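Local coordinates for protein aromatic amino acid aminotransferase I (Candida albicans WO-1, PDB 6HNU) that probably transfers the amino group of aromatic amino acids to 2-oxoglutarate, using pyridoxal 5'-phosphate as cofactor, at residues T148-C153 with V322-V327; E255-T258 with A263-G266; H270-F275 with G348-L353; M392-T397 with V476-F481; E417-E422 with R486-L491. All coordinates share one frame; numbering follows the deposited sequence.

Contact 1: residues T148-C153 with V322-V327; sequences TLRTFC and VRLHEV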
# COMPACT_ATOMS: atom_id res chain seq x y z
N THR B 148 -8.65 7.45 -4.53
CA THR B 148 -9.62 8.25 -5.32
C THR B 148 -10.60 8.94 -4.36
O THR B 148 -10.85 10.15 -4.51
CB THR B 148 -10.35 7.37 -6.34
OG1 THR B 148 -9.34 6.80 -7.20
CG2 THR B 148 -11.41 8.13 -7.10
N LEU B 149 -11.19 8.19 -3.45
CA LEU B 149 -12.15 8.75 -2.48
C LEU B 149 -11.43 9.82 -1.65
O LEU B 149 -12.00 10.89 -1.42
CB LEU B 149 -12.66 7.62 -1.59
CG LEU B 149 -13.69 6.68 -2.21
CD1 LEU B 149 -13.75 5.40 -1.42
CD2 LEU B 149 -15.05 7.35 -2.27
N ARG B 150 -10.15 9.62 -1.32
CA ARG B 150 -9.45 10.63 -0.47
C ARG B 150 -9.10 11.90 -1.24
O ARG B 150 -8.87 12.92 -0.56
CB ARG B 150 -8.22 10.02 0.22
CG ARG B 150 -8.57 8.89 1.16
CD ARG B 150 -7.36 8.08 1.61
NE ARG B 150 -6.71 8.76 2.70
CZ ARG B 150 -5.63 8.32 3.36
NH1 ARG B 150 -5.18 9.02 4.37
NH2 ARG B 150 -5.01 7.21 3.00
N THR B 151 -8.97 11.82 -2.56
CA THR B 151 -8.57 12.92 -3.47
C THR B 151 -9.80 13.77 -3.84
O THR B 151 -9.67 14.99 -3.85
CB THR B 151 -7.87 12.34 -4.69
OG1 THR B 151 -6.73 11.63 -4.18
CG2 THR B 151 -7.51 13.37 -5.73
N PHE B 152 -10.98 13.15 -4.07
CA PHE B 152 -12.15 13.87 -4.64
C PHE B 152 -13.31 14.02 -3.65
O PHE B 152 -14.25 14.73 -4.01
CB PHE B 152 -12.61 13.18 -5.91
CG PHE B 152 -11.57 13.19 -7.00
CD1 PHE B 152 -11.15 14.38 -7.56
CD2 PHE B 152 -10.98 12.01 -7.42
CE1 PHE B 152 -10.20 14.39 -8.58
CE2 PHE B 152 -10.02 12.03 -8.41
CZ PHE B 152 -9.62 13.22 -8.98
N CYS B 153 -13.25 13.45 -2.47
CA CYS B 153 -14.40 13.40 -1.54
C CYS B 153 -14.03 13.81 -0.12
O CYS B 153 -13.02 13.33 0.39
CB CYS B 153 -14.97 11.99 -1.50
SG CYS B 153 -15.56 11.42 -3.12
N VAL B 322 -0.23 11.61 -6.08
CA VAL B 322 1.19 11.39 -5.71
C VAL B 322 1.45 11.95 -4.30
O VAL B 322 1.99 11.24 -3.46
CB VAL B 322 2.13 11.99 -6.77
CG1 VAL B 322 3.57 11.90 -6.29
CG2 VAL B 322 1.96 11.29 -8.12
N ARG B 323 0.95 13.15 -3.99
CA ARG B 323 1.08 13.74 -2.63
C ARG B 323 0.48 12.77 -1.61
O ARG B 323 1.10 12.53 -0.57
CB ARG B 323 0.36 15.08 -2.59
CG ARG B 323 0.97 16.10 -3.55
CD ARG B 323 2.37 16.54 -3.12
NE ARG B 323 3.49 15.73 -3.62
CZ ARG B 323 4.05 15.80 -4.82
NH1 ARG B 323 3.60 16.61 -5.76
NH2 ARG B 323 5.09 15.02 -5.10
N LEU B 324 -0.69 12.22 -1.88
CA LEU B 324 -1.33 11.28 -0.94
C LEU B 324 -0.48 10.01 -0.84
O LEU B 324 -0.18 9.58 0.31
CB LEU B 324 -2.75 10.95 -1.39
CG LEU B 324 -3.46 9.86 -0.60
CD1 LEU B 324 -3.55 10.18 0.88
CD2 LEU B 324 -4.86 9.65 -1.17
N HIS B 325 -0.06 9.46 -1.97
CA HIS B 325 0.77 8.23 -1.99
C HIS B 325 2.04 8.39 -1.13
O HIS B 325 2.39 7.44 -0.44
CB HIS B 325 1.12 7.83 -3.41
CG HIS B 325 0.02 7.11 -4.12
ND1 HIS B 325 0.12 6.84 -5.46
CD2 HIS B 325 -1.13 6.54 -3.71
CE1 HIS B 325 -0.93 6.15 -5.84
NE2 HIS B 325 -1.71 5.96 -4.82
N GLU B 326 2.72 9.55 -1.19
CA GLU B 326 3.93 9.87 -0.40
C GLU B 326 3.75 9.57 1.09
O GLU B 326 4.70 9.07 1.67
CB GLU B 326 4.36 11.33 -0.58
CG GLU B 326 5.13 11.44 -1.85
CD GLU B 326 5.32 12.85 -2.39
OE1 GLU B 326 4.71 13.80 -1.86
OE2 GLU B 326 6.07 12.96 -3.39
N VAL B 327 2.58 9.84 1.66
CA VAL B 327 2.33 9.67 3.12
C VAL B 327 1.34 8.54 3.42
O VAL B 327 0.91 8.42 4.58
CB VAL B 327 1.86 11.00 3.72
CG1 VAL B 327 2.95 12.04 3.54
CG2 VAL B 327 0.54 11.47 3.12
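Arg150 and Leu324 cross at about a right angle, and the arginine can be followed outward along the leucine's two methyl groups. Its CB starts the contact, 3.7 Å from Leu324 CD2, and CD stays near the same methyl at 4.1 Å. The chain then bends at chi3 (82°), which lays the guanidinium over the other branch: Leu324 CD1 sits above the centre of that flat group, 3.7 Å from Arg150 CZ, with NE, NH1 and NH2 all only slightly farther off. Leucine thus meets the arginine face-on and leaves the terminal NH groups to polar partners. In the large domain of a class-I, fold-type I aminotransferase, this is where helix 141-152, whose first turn holds the cofactor-binding residues Asn141 and Thr142, packs against helix 315-327. The subunit interface runs past the same spot, and Arg150 NH2 makes a salt bridge with Asp146 of the second subunit, close to its counterpart, Arg150 of that subunit. Thr151 adds a lighter touch, its OG1 4.1 Å from Leu324 CD2. That hydroxyl lies beside its own backbone N (chi1 -60°), where it hydrogen-bonds to Ser147 O one turn back in the helix.

Contact 2: residues E255-T258 with A263-G266; sequences ETYT and AREG
Arg264 and Thr258 bury the greater part of this surface contact, and Tyr257 adds a smaller share. The arginine runs out extended from CG to NE and turns its guanidinium edge to the carbonyl of Thr258, gripping the one oxygen side-on with two nitrogens. Arg264 NH1 donates to Thr258 O at 2.7 Å with a fairly straight N-H...O angle of 158°. The NE bond to the same oxygen, 3.1 Å from Arg264 NE to Thr258 O, is more bent at 136°. Since the oxygen lies within a few degrees of the guanidinium plane, the pair of bonds helps to hold the rotation of that plane. Lower on the stem, Thr258 CG2 packs on Arg264 CG at 3.8 Å, placed there because the hydroxyl stands opposite the backbone N (chi1 179°). Tyr257 meets the same nitrogen: its CE1 is 3.3 Å from Arg264 NH1, with ring and guanidinium planes 43° apart. Both Tyr257 OH and Arg264 NH1 also bond Asp372 OD1 on the long helix 334-377, in the arginine's case as a salt bridge. The contact closes the last part, between Thr258 and Arg264, of the connection from strand 242-246 to helix 264-267. Its chemistry is that of a charged donor serving a main-chain acceptor and a carboxylate together, and the positive charge would probably polarise the Thr258 carbonyl.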
# COMPACT_ATOMS: atom_id res chain seq x y z
N GLU B 255 -14.87 -12.99 -27.20
CA GLU B 255 -15.67 -13.12 -28.44
C GLU B 255 -17.15 -13.10 -28.02
O GLU B 255 -17.45 -13.60 -26.92
CB GLU B 255 -15.29 -14.39 -29.19
CG GLU B 255 -13.81 -14.53 -29.50
CD GLU B 255 -13.11 -13.36 -30.18
OE1 GLU B 255 -13.81 -12.46 -30.73
OE2 GLU B 255 -11.85 -13.34 -30.13
N THR B 256 -18.00 -12.43 -28.80
CA THR B 256 -19.47 -12.46 -28.63
C THR B 256 -19.95 -13.92 -28.58
O THR B 256 -19.46 -14.78 -29.37
CB THR B 256 -20.19 -11.68 -29.73
OG1 THR B 256 -19.65 -10.36 -29.66
CG2 THR B 256 -21.69 -11.62 -29.52
N TYR B 257 -20.84 -14.23 -27.64
CA TYR B 257 -21.35 -15.61 -27.47
C TYR B 257 -22.31 -15.91 -28.63
O TYR B 257 -23.07 -15.03 -29.01
CB TYR B 257 -22.06 -15.80 -26.13
CG TYR B 257 -22.77 -17.12 -25.96
CD1 TYR B 257 -22.11 -18.23 -25.50
CD2 TYR B 257 -24.12 -17.23 -26.25
CE1 TYR B 257 -22.76 -19.45 -25.35
CE2 TYR B 257 -24.79 -18.43 -26.10
CZ TYR B 257 -24.11 -19.55 -25.64
OH TYR B 257 -24.76 -20.74 -25.47
N THR B 258 -22.22 -17.12 -29.15
CA THR B 258 -23.20 -17.67 -30.13
C THR B 258 -23.62 -19.07 -29.64
O THR B 258 -22.74 -19.77 -29.13
CB THR B 258 -22.57 -17.74 -31.53
OG1 THR B 258 -23.53 -18.29 -32.43
CG2 THR B 258 -21.33 -18.61 -31.57
N ALA B 263 -19.64 -22.33 -35.16
CA ALA B 263 -19.19 -20.98 -35.59
C ALA B 263 -18.07 -20.42 -34.69
O ALA B 263 -17.56 -19.36 -35.00
CB ALA B 263 -20.37 -20.05 -35.61
N ARG B 264 -17.69 -21.10 -33.61
CA ARG B 264 -16.94 -20.45 -32.50
C ARG B 264 -15.45 -20.31 -32.84
O ARG B 264 -14.90 -19.22 -32.60
CB ARG B 264 -17.16 -21.18 -31.17
CG ARG B 264 -18.52 -20.90 -30.56
CD ARG B 264 -18.79 -21.71 -29.31
NE ARG B 264 -20.14 -21.42 -28.82
CZ ARG B 264 -20.76 -22.12 -27.88
NH1 ARG B 264 -21.99 -21.79 -27.52
NH2 ARG B 264 -20.19 -23.18 -27.36
N GLU B 265 -14.81 -21.35 -33.38
CA GLU B 265 -13.36 -21.29 -33.73
C GLU B 265 -13.14 -20.11 -34.69
O GLU B 265 -12.18 -19.32 -34.46
CB GLU B 265 -12.89 -22.60 -34.35
CG GLU B 265 -13.01 -23.78 -33.40
CD GLU B 265 -11.86 -23.95 -32.43
OE1 GLU B 265 -10.84 -23.20 -32.53
OE2 GLU B 265 -11.99 -24.84 -31.56
N GLY B 266 -14.03 -19.99 -35.69
CA GLY B 266 -13.97 -18.97 -36.75
C GLY B 266 -14.00 -17.54 -36.23
O GLY B 266 -13.45 -16.66 -36.91

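Contact 3: residues H270-F275 with G348-L353; sequences HDHDEF and GHSGYL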
# COMPACT_ATOMS: atom_id res chain seq x y z
N HIS B 270 -7.65 -12.80 -35.15
CA HIS B 270 -6.58 -13.54 -35.89
C HIS B 270 -5.21 -12.88 -35.69
O HIS B 270 -4.23 -13.54 -36.04
CB HIS B 270 -6.92 -13.65 -37.39
CG HIS B 270 -8.22 -14.32 -37.68
ND1 HIS B 270 -9.18 -13.75 -38.53
CD2 HIS B 270 -8.75 -15.48 -37.24
CE1 HIS B 270 -10.23 -14.55 -38.59
NE2 HIS B 270 -9.99 -15.62 -37.82
N ASP B 271 -5.14 -11.63 -35.19
CA ASP B 271 -3.84 -10.90 -35.06
C ASP B 271 -3.96 -9.66 -34.16
O ASP B 271 -5.07 -9.34 -33.71
CB ASP B 271 -3.29 -10.53 -36.45
CG ASP B 271 -4.31 -9.81 -37.31
OD1 ASP B 271 -5.13 -9.06 -36.75
OD2 ASP B 271 -4.31 -10.02 -38.53
N HIS B 272 -2.85 -8.95 -33.95
CA HIS B 272 -2.78 -7.83 -32.97
C HIS B 272 -3.75 -6.73 -33.39
O HIS B 272 -4.40 -6.13 -32.49
CB HIS B 272 -1.35 -7.34 -32.77
CG HIS B 272 -0.47 -8.33 -32.07
ND1 HIS B 272 0.80 -8.03 -31.68
CD2 HIS B 272 -0.69 -9.59 -31.64
CE1 HIS B 272 1.36 -9.07 -31.11
NE2 HIS B 272 0.46 -10.04 -31.03
N ASP B 273 -3.87 -6.48 -34.70
CA ASP B 273 -4.76 -5.41 -35.24
C ASP B 273 -6.24 -5.74 -34.96
O ASP B 273 -6.93 -4.82 -34.53
CB ASP B 273 -4.56 -5.21 -36.74
CG ASP B 273 -3.23 -4.55 -37.08
OD1 ASP B 273 -2.73 -3.71 -36.25
OD2 ASP B 273 -2.70 -4.88 -38.16
N GLU B 274 -6.69 -6.95 -35.26
CA GLU B 274 -8.09 -7.38 -35.01
C GLU B 274 -8.34 -7.29 -33.51
O GLU B 274 -9.42 -6.83 -33.11
CB GLU B 274 -8.38 -8.82 -35.48
CG GLU B 274 -8.55 -8.94 -36.99
CD GLU B 274 -9.07 -10.28 -37.48
OE1 GLU B 274 -9.27 -11.21 -36.68
OE2 GLU B 274 -9.31 -10.38 -38.69
N PHE B 275 -7.37 -7.71 -32.70
CA PHE B 275 -7.53 -7.68 -31.23
C PHE B 275 -7.83 -6.26 -30.76
O PHE B 275 -8.87 -6.06 -30.10
CB PHE B 275 -6.31 -8.25 -30.53
CG PHE B 275 -6.32 -8.11 -29.03
CD1 PHE B 275 -7.22 -8.82 -28.26
CD2 PHE B 275 -5.44 -7.23 -28.39
CE1 PHE B 275 -7.19 -8.73 -26.87
CE2 PHE B 275 -5.41 -7.14 -27.01
CZ PHE B 275 -6.30 -7.89 -26.26
N GLY B 348 8.10 -7.84 -24.54
CA GLY B 348 7.83 -6.64 -25.35
C GLY B 348 6.35 -6.38 -25.48
O GLY B 348 5.51 -7.20 -25.04
N HIS B 349 5.99 -5.23 -26.03
CA HIS B 349 4.57 -4.93 -26.30
C HIS B 349 3.96 -6.06 -27.13
O HIS B 349 2.77 -6.42 -26.93
CB HIS B 349 4.45 -3.58 -26.98
CG HIS B 349 4.65 -2.50 -26.01
ND1 HIS B 349 3.75 -2.29 -24.99
CD2 HIS B 349 5.65 -1.60 -25.86
CE1 HIS B 349 4.17 -1.30 -24.25
NE2 HIS B 349 5.32 -0.83 -24.79
N SER B 350 4.73 -6.61 -28.08
CA SER B 350 4.20 -7.65 -28.97
C SER B 350 3.79 -8.86 -28.12
O SER B 350 2.72 -9.42 -28.36
CB SER B 350 5.24 -8.04 -30.03
OG SER B 350 4.65 -8.89 -31.00
N GLY B 351 4.68 -9.31 -27.24
CA GLY B 351 4.47 -10.48 -26.37
C GLY B 351 3.35 -10.22 -25.38
O GLY B 351 2.58 -11.14 -25.13
N TYR B 352 3.25 -9.01 -24.85
CA TYR B 352 2.18 -8.71 -23.86
C TYR B 352 0.85 -8.81 -24.61
O TYR B 352 -0.11 -9.39 -24.10
CB TYR B 352 2.41 -7.34 -23.21
CG TYR B 352 1.45 -7.05 -22.08
CD1 TYR B 352 1.28 -7.95 -21.04
CD2 TYR B 352 0.77 -5.84 -22.01
CE1 TYR B 352 0.41 -7.70 -20.00
CE2 TYR B 352 -0.10 -5.56 -20.96
CZ TYR B 352 -0.25 -6.48 -19.94
OH TYR B 352 -1.13 -6.27 -18.91
N LEU B 353 0.78 -8.25 -25.82
CA LEU B 353 -0.44 -8.40 -26.64
C LEU B 353 -0.71 -9.90 -26.85
O LEU B 353 -1.88 -10.27 -26.77
CB LEU B 353 -0.28 -7.65 -27.96
CG LEU B 353 -0.32 -6.14 -27.85
CD1 LEU B 353 0.01 -5.52 -29.21
CD2 LEU B 353 -1.68 -5.64 -27.34
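The first turn of helix 272-278 docks on the long helix 334-377 through His272, whose imidazole lies against Leu353 in a CH-pi contact. Leu353 CB stands over the middle of the ring, 3.9 Å from its centroid and only 10° off the normal. The leucine's CD1 branch lies by the ring's ND1, with Leu353 CD1 to His272 ND1 at 3.6 Å. At the imidazole's far end, His272 CE1 approaches Ser350 twice, at 3.1 Å from the carbonyl O and 3.3 Å from OG; the hydroxyl, anti to its own backbone N (chi1 -171°), stands beside the carbonyl carbon, which lets both oxygens meet the one CE1. The imidazole is further held by a hydrogen bond from its NE2 position to Asp354 OD1, next along the long helix. Leu353's other methyl serves a second aromatic residue: CD2 lies near the plane of the Phe275 ring, at its edge, 4.0 Å from CE2. Behind these residues the short helix is started by Asp271, an N-cap whose OD1 accepts from Glu274 N. Phe275 continues onto Leu356 and Ile357 of helix 334-377 and onto Phe251, while another side of that long helix, carrying His349, faces helix 112-126.

Contact 4: residues M392-T397 with V476-F481; sequences MFFTVT and VGLEKF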
# COMPACT_ATOMS: atom_id res chain seq x y z
N MET B 392 -15.28 -12.23 -15.61
CA MET B 392 -15.17 -13.58 -15.02
C MET B 392 -16.54 -14.02 -14.48
O MET B 392 -16.64 -15.17 -14.06
CB MET B 392 -14.10 -13.65 -13.93
CG MET B 392 -14.29 -12.68 -12.78
SD MET B 392 -13.08 -12.99 -11.50
CE MET B 392 -11.56 -13.07 -12.44
N PHE B 393 -17.55 -13.19 -14.56
CA PHE B 393 -18.85 -13.45 -13.89
C PHE B 393 -19.97 -13.68 -14.89
O PHE B 393 -20.03 -13.06 -15.97
CB PHE B 393 -19.23 -12.28 -12.99
CG PHE B 393 -18.20 -12.01 -11.92
CD1 PHE B 393 -17.93 -12.96 -10.95
CD2 PHE B 393 -17.56 -10.78 -11.85
CE1 PHE B 393 -17.01 -12.70 -9.94
CE2 PHE B 393 -16.64 -10.53 -10.84
CZ PHE B 393 -16.35 -11.49 -9.91
N PHE B 394 -20.88 -14.57 -14.50
CA PHE B 394 -22.17 -14.79 -15.18
C PHE B 394 -23.28 -14.58 -14.15
O PHE B 394 -23.01 -14.68 -12.96
CB PHE B 394 -22.22 -16.19 -15.79
CG PHE B 394 -22.20 -17.35 -14.84
CD1 PHE B 394 -23.39 -17.86 -14.33
CD2 PHE B 394 -21.01 -17.93 -14.44
CE1 PHE B 394 -23.36 -18.92 -13.45
CE2 PHE B 394 -21.00 -19.00 -13.56
CZ PHE B 394 -22.18 -19.49 -13.06
N THR B 395 -24.46 -14.21 -14.59
CA THR B 395 -25.63 -14.12 -13.68
C THR B 395 -26.80 -14.95 -14.23
O THR B 395 -26.95 -15.07 -15.47
CB THR B 395 -26.02 -12.68 -13.40
OG1 THR B 395 -26.30 -12.02 -14.64
CG2 THR B 395 -24.92 -12.00 -12.61
N VAL B 396 -27.57 -15.50 -13.29
CA VAL B 396 -28.90 -16.09 -13.58
C VAL B 396 -29.94 -15.23 -12.87
O VAL B 396 -29.80 -15.08 -11.67
CB VAL B 396 -28.97 -17.53 -13.11
CG1 VAL B 396 -30.33 -18.13 -13.42
CG2 VAL B 396 -27.85 -18.36 -13.71
N THR B 397 -30.91 -14.69 -13.60
CA THR B 397 -32.04 -13.89 -13.08
C THR B 397 -33.24 -14.85 -12.89
O THR B 397 -33.41 -15.78 -13.74
CB THR B 397 -32.28 -12.69 -13.98
OG1 THR B 397 -31.16 -11.82 -13.85
CG2 THR B 397 -33.53 -11.90 -13.67
N VAL B 476 -20.95 -29.52 -13.67
CA VAL B 476 -21.51 -30.25 -12.50
C VAL B 476 -22.28 -29.24 -11.64
O VAL B 476 -23.46 -29.50 -11.30
CB VAL B 476 -20.40 -30.94 -11.67
CG1 VAL B 476 -20.89 -31.36 -10.29
CG2 VAL B 476 -19.80 -32.14 -12.39
N GLY B 477 -21.61 -28.13 -11.29
CA GLY B 477 -22.17 -27.10 -10.40
C GLY B 477 -23.49 -26.60 -10.91
O GLY B 477 -24.46 -26.57 -10.14
N LEU B 478 -23.53 -26.25 -12.20
CA LEU B 478 -24.67 -25.53 -12.80
C LEU B 478 -25.82 -26.50 -13.06
O LEU B 478 -26.98 -26.04 -13.08
CB LEU B 478 -24.15 -24.88 -14.07
CG LEU B 478 -23.29 -23.65 -13.80
CD1 LEU B 478 -22.98 -22.96 -15.11
CD2 LEU B 478 -24.02 -22.69 -12.87
N GLU B 479 -25.52 -27.79 -13.20
CA GLU B 479 -26.58 -28.84 -13.25
C GLU B 479 -27.23 -28.88 -11.87
O GLU B 479 -28.45 -28.81 -11.81
CB GLU B 479 -26.01 -30.20 -13.68
CG GLU B 479 -27.02 -31.33 -13.50
CD GLU B 479 -26.75 -32.57 -14.33
OE1 GLU B 479 -25.60 -33.07 -14.29
OE2 GLU B 479 -27.69 -33.03 -15.01
N LYS B 480 -26.43 -28.91 -10.81
CA LYS B 480 -26.94 -28.91 -9.42
C LYS B 480 -27.75 -27.63 -9.18
O LYS B 480 -28.76 -27.72 -8.46
CB LYS B 480 -25.81 -29.17 -8.42
CG LYS B 480 -25.25 -30.58 -8.48
CD LYS B 480 -24.05 -30.84 -7.59
CE LYS B 480 -23.65 -32.31 -7.61
NZ LYS B 480 -22.30 -32.53 -7.04
N PHE B 481 -27.40 -26.50 -9.81
CA PHE B 481 -28.10 -25.21 -9.60
C PHE B 481 -29.45 -25.26 -10.31
O PHE B 481 -30.46 -24.80 -9.76
CB PHE B 481 -27.29 -24.01 -10.10
CG PHE B 481 -27.90 -22.69 -9.75
CD1 PHE B 481 -27.86 -22.21 -8.45
CD2 PHE B 481 -28.59 -21.95 -10.69
CE1 PHE B 481 -28.45 -21.00 -8.11
CE2 PHE B 481 -29.19 -20.75 -10.35
CZ PHE B 481 -29.12 -20.28 -9.06
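Phe394 projects from its strand onto Leu478, the two side chains coming from opposite directions. The far end of the ring does the touching: Phe394 CZ is 3.7 Å from Leu478 CD2 and CE1 3.9 Å from the same methyl. The second branch takes a lesser part, with Leu478 CD1 4.1 Å from Phe394 CZ. The ring owes this direct reach to a chi1 of 66°, which sets CG between the backbone N and the carbonyl carbon. Two residues along the strand and three along the helix, a second, looser pair meets differently. Here Val396 and Phe481 slide past each other, and Val396 CG1 meets the edge of the ring, near its plane, 4.2 Å from CE2. Every touching residue is buried and the interaction is purely apolar, as where a helix packs on one face of a sheet. Phe394 and Val396 point to the helix because successive strand residues face opposite sides; Phe393 instead packs on Asn218, a cofactor-binding residue. Strand 393-399 is an inner member of the antiparallel sheet of the C-terminal part, next to strand 459-465, and helix 471-489 rests on it. Helix 334-377 joins the same core through Leu374, which touches both Phe394 and Val396; Leu431 of strand 429-433 backs Phe394 and Phe481, and Leu478 also packs on Leu43 of the second subunit.

Contact 5: residues E417-E422 with R486-L491; sequences EAAVHE and RAEFGL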
# COMPACT_ATOMS: atom_id res chain seq x y z
N GLU B 417 -34.86 -15.61 -2.79
CA GLU B 417 -33.37 -15.65 -2.97
C GLU B 417 -32.75 -16.55 -1.90
O GLU B 417 -31.95 -17.41 -2.26
CB GLU B 417 -32.78 -14.25 -2.87
CG GLU B 417 -31.30 -14.16 -3.22
CD GLU B 417 -30.77 -12.76 -2.99
OE1 GLU B 417 -30.85 -12.30 -1.82
OE2 GLU B 417 -30.25 -12.12 -3.96
N ALA B 418 -33.10 -16.36 -0.61
CA ALA B 418 -32.56 -17.17 0.52
C ALA B 418 -32.92 -18.65 0.32
O ALA B 418 -32.02 -19.49 0.49
CB ALA B 418 -33.10 -16.64 1.83
N ALA B 419 -34.16 -18.94 -0.08
CA ALA B 419 -34.64 -20.33 -0.32
C ALA B 419 -33.81 -20.96 -1.44
O ALA B 419 -33.38 -22.11 -1.30
CB ALA B 419 -36.11 -20.35 -0.65
N VAL B 420 -33.67 -20.26 -2.55
CA VAL B 420 -32.89 -20.81 -3.69
C VAL B 420 -31.44 -21.01 -3.27
O VAL B 420 -30.89 -22.06 -3.61
CB VAL B 420 -33.04 -19.95 -4.95
CG1 VAL B 420 -32.03 -20.35 -6.03
CG2 VAL B 420 -34.46 -20.03 -5.48
N HIS B 421 -30.84 -20.05 -2.56
CA HIS B 421 -29.44 -20.15 -2.03
C HIS B 421 -29.30 -21.38 -1.15
O HIS B 421 -28.38 -22.17 -1.40
CB HIS B 421 -29.04 -18.88 -1.27
CG HIS B 421 -27.62 -18.80 -0.83
ND1 HIS B 421 -26.57 -18.92 -1.72
CD2 HIS B 421 -27.08 -18.48 0.37
CE1 HIS B 421 -25.44 -18.75 -1.06
NE2 HIS B 421 -25.72 -18.46 0.21
N GLU B 422 -30.20 -21.57 -0.18
CA GLU B 422 -30.16 -22.75 0.74
C GLU B 422 -30.29 -24.05 -0.08
O GLU B 422 -29.52 -25.01 0.16
CB GLU B 422 -31.26 -22.62 1.80
CG GLU B 422 -31.06 -21.45 2.77
CD GLU B 422 -32.28 -21.13 3.63
OE1 GLU B 422 -33.16 -22.03 3.73
OE2 GLU B 422 -32.34 -20.00 4.22
N ARG B 486 -35.34 -25.92 -9.99
CA ARG B 486 -36.49 -26.82 -10.32
C ARG B 486 -37.19 -27.26 -9.02
O ARG B 486 -38.43 -27.12 -8.94
CB ARG B 486 -36.03 -27.99 -11.21
CG ARG B 486 -36.82 -28.12 -12.52
CD ARG B 486 -36.13 -28.85 -13.67
NE ARG B 486 -35.14 -29.76 -13.12
CZ ARG B 486 -33.84 -29.76 -13.41
NH1 ARG B 486 -33.35 -28.92 -14.32
NH2 ARG B 486 -33.04 -30.63 -12.81
N ALA B 487 -36.45 -27.73 -8.02
CA ALA B 487 -37.01 -28.06 -6.69
C ALA B 487 -37.75 -26.86 -6.09
O ALA B 487 -38.89 -27.04 -5.64
CB ALA B 487 -35.96 -28.57 -5.75
N GLU B 488 -37.17 -25.66 -6.05
CA GLU B 488 -37.81 -24.53 -5.31
C GLU B 488 -39.07 -24.04 -6.01
O GLU B 488 -40.01 -23.58 -5.30
CB GLU B 488 -36.83 -23.38 -5.09
CG GLU B 488 -35.89 -23.65 -3.94
CD GLU B 488 -36.57 -23.85 -2.59
OE1 GLU B 488 -37.48 -23.06 -2.26
OE2 GLU B 488 -36.14 -24.72 -1.85
N PHE B 489 -39.10 -24.08 -7.35
CA PHE B 489 -40.18 -23.46 -8.15
C PHE B 489 -41.23 -24.50 -8.57
O PHE B 489 -42.18 -24.10 -9.29
CB PHE B 489 -39.56 -22.74 -9.35
CG PHE B 489 -38.94 -21.41 -8.99
CD1 PHE B 489 -37.64 -21.34 -8.52
CD2 PHE B 489 -39.66 -20.24 -9.12
CE1 PHE B 489 -37.09 -20.11 -8.19
CE2 PHE B 489 -39.11 -19.01 -8.80
CZ PHE B 489 -37.83 -18.96 -8.29
N GLY B 490 -41.06 -25.74 -8.11
CA GLY B 490 -41.93 -26.90 -8.38
C GLY B 490 -42.10 -27.19 -9.87
O GLY B 490 -43.27 -27.18 -10.33
N LEU B 491 -41.00 -27.43 -10.59
CA LEU B 491 -41.00 -27.60 -12.07
C LEU B 491 -40.52 -29.01 -12.44
O LEU B 491 -40.11 -29.74 -11.54
CB LEU B 491 -40.11 -26.52 -12.69
CG LEU B 491 -40.56 -25.09 -12.47
CD1 LEU B 491 -39.62 -24.12 -13.16
CD2 LEU B 491 -41.99 -24.88 -12.97
O HOH W 1 -34.51 -24.06 0.37
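Between 417-422 and 486-491 the backbones come closest at Val420 and Glu488, their CA atoms 6.4 Å apart, where the chain's last helix ends in a Schellman motif at Gly490. Both segments belong to the layer of helices packed on the C-terminal antiparallel sheet. Val420 slides past Glu488 in the opposite direction and puts CG2 against two residues, 4.1 Å from Glu488 CB and 3.8 Å from Phe489 CE1. The valine and the phenylalanine cross at about a right angle. Glu488 bends at chi2 (-61°), folding its carboxylate back over Ala419, whose CB lies 3.4 Å from Glu488 OE1. That oxygen is hydrogen-bonded to His403 NE2, and OE2 to Gln423 NE2, so the polar end is held by neighbours while its stem packs on the helix. A water also links Ala419 to Glu488, donating one hydrogen to Ala419 O and the other to Glu488 OE2, each at 2.8 Å.

How the contacts relate
Contacts 4 and 5 form one continuous layer: both use helix 471-489, their centres are 14 Å apart, and they touch where Phe481 CE1 lies 4.2 Å from Val420 CG1. Contacts 2 and 3 follow each other in sequence, centres 19 Å apart; contact 3 includes part of helix 334-377, contact 2 is tied to the same helix through Asp372, and its Leu374 touches contact 4. Contact 1 stands apart in the large domain, its centre 39 Å from that of contact 4 across the chain's centre, yet both touch the second subunit. These two also come nearest the active site: the side chain of Arg150 is about 13 Å from bound pyridoxal-5'-phosphate and that of Phe394 about 13 Å from bound phenylalanine.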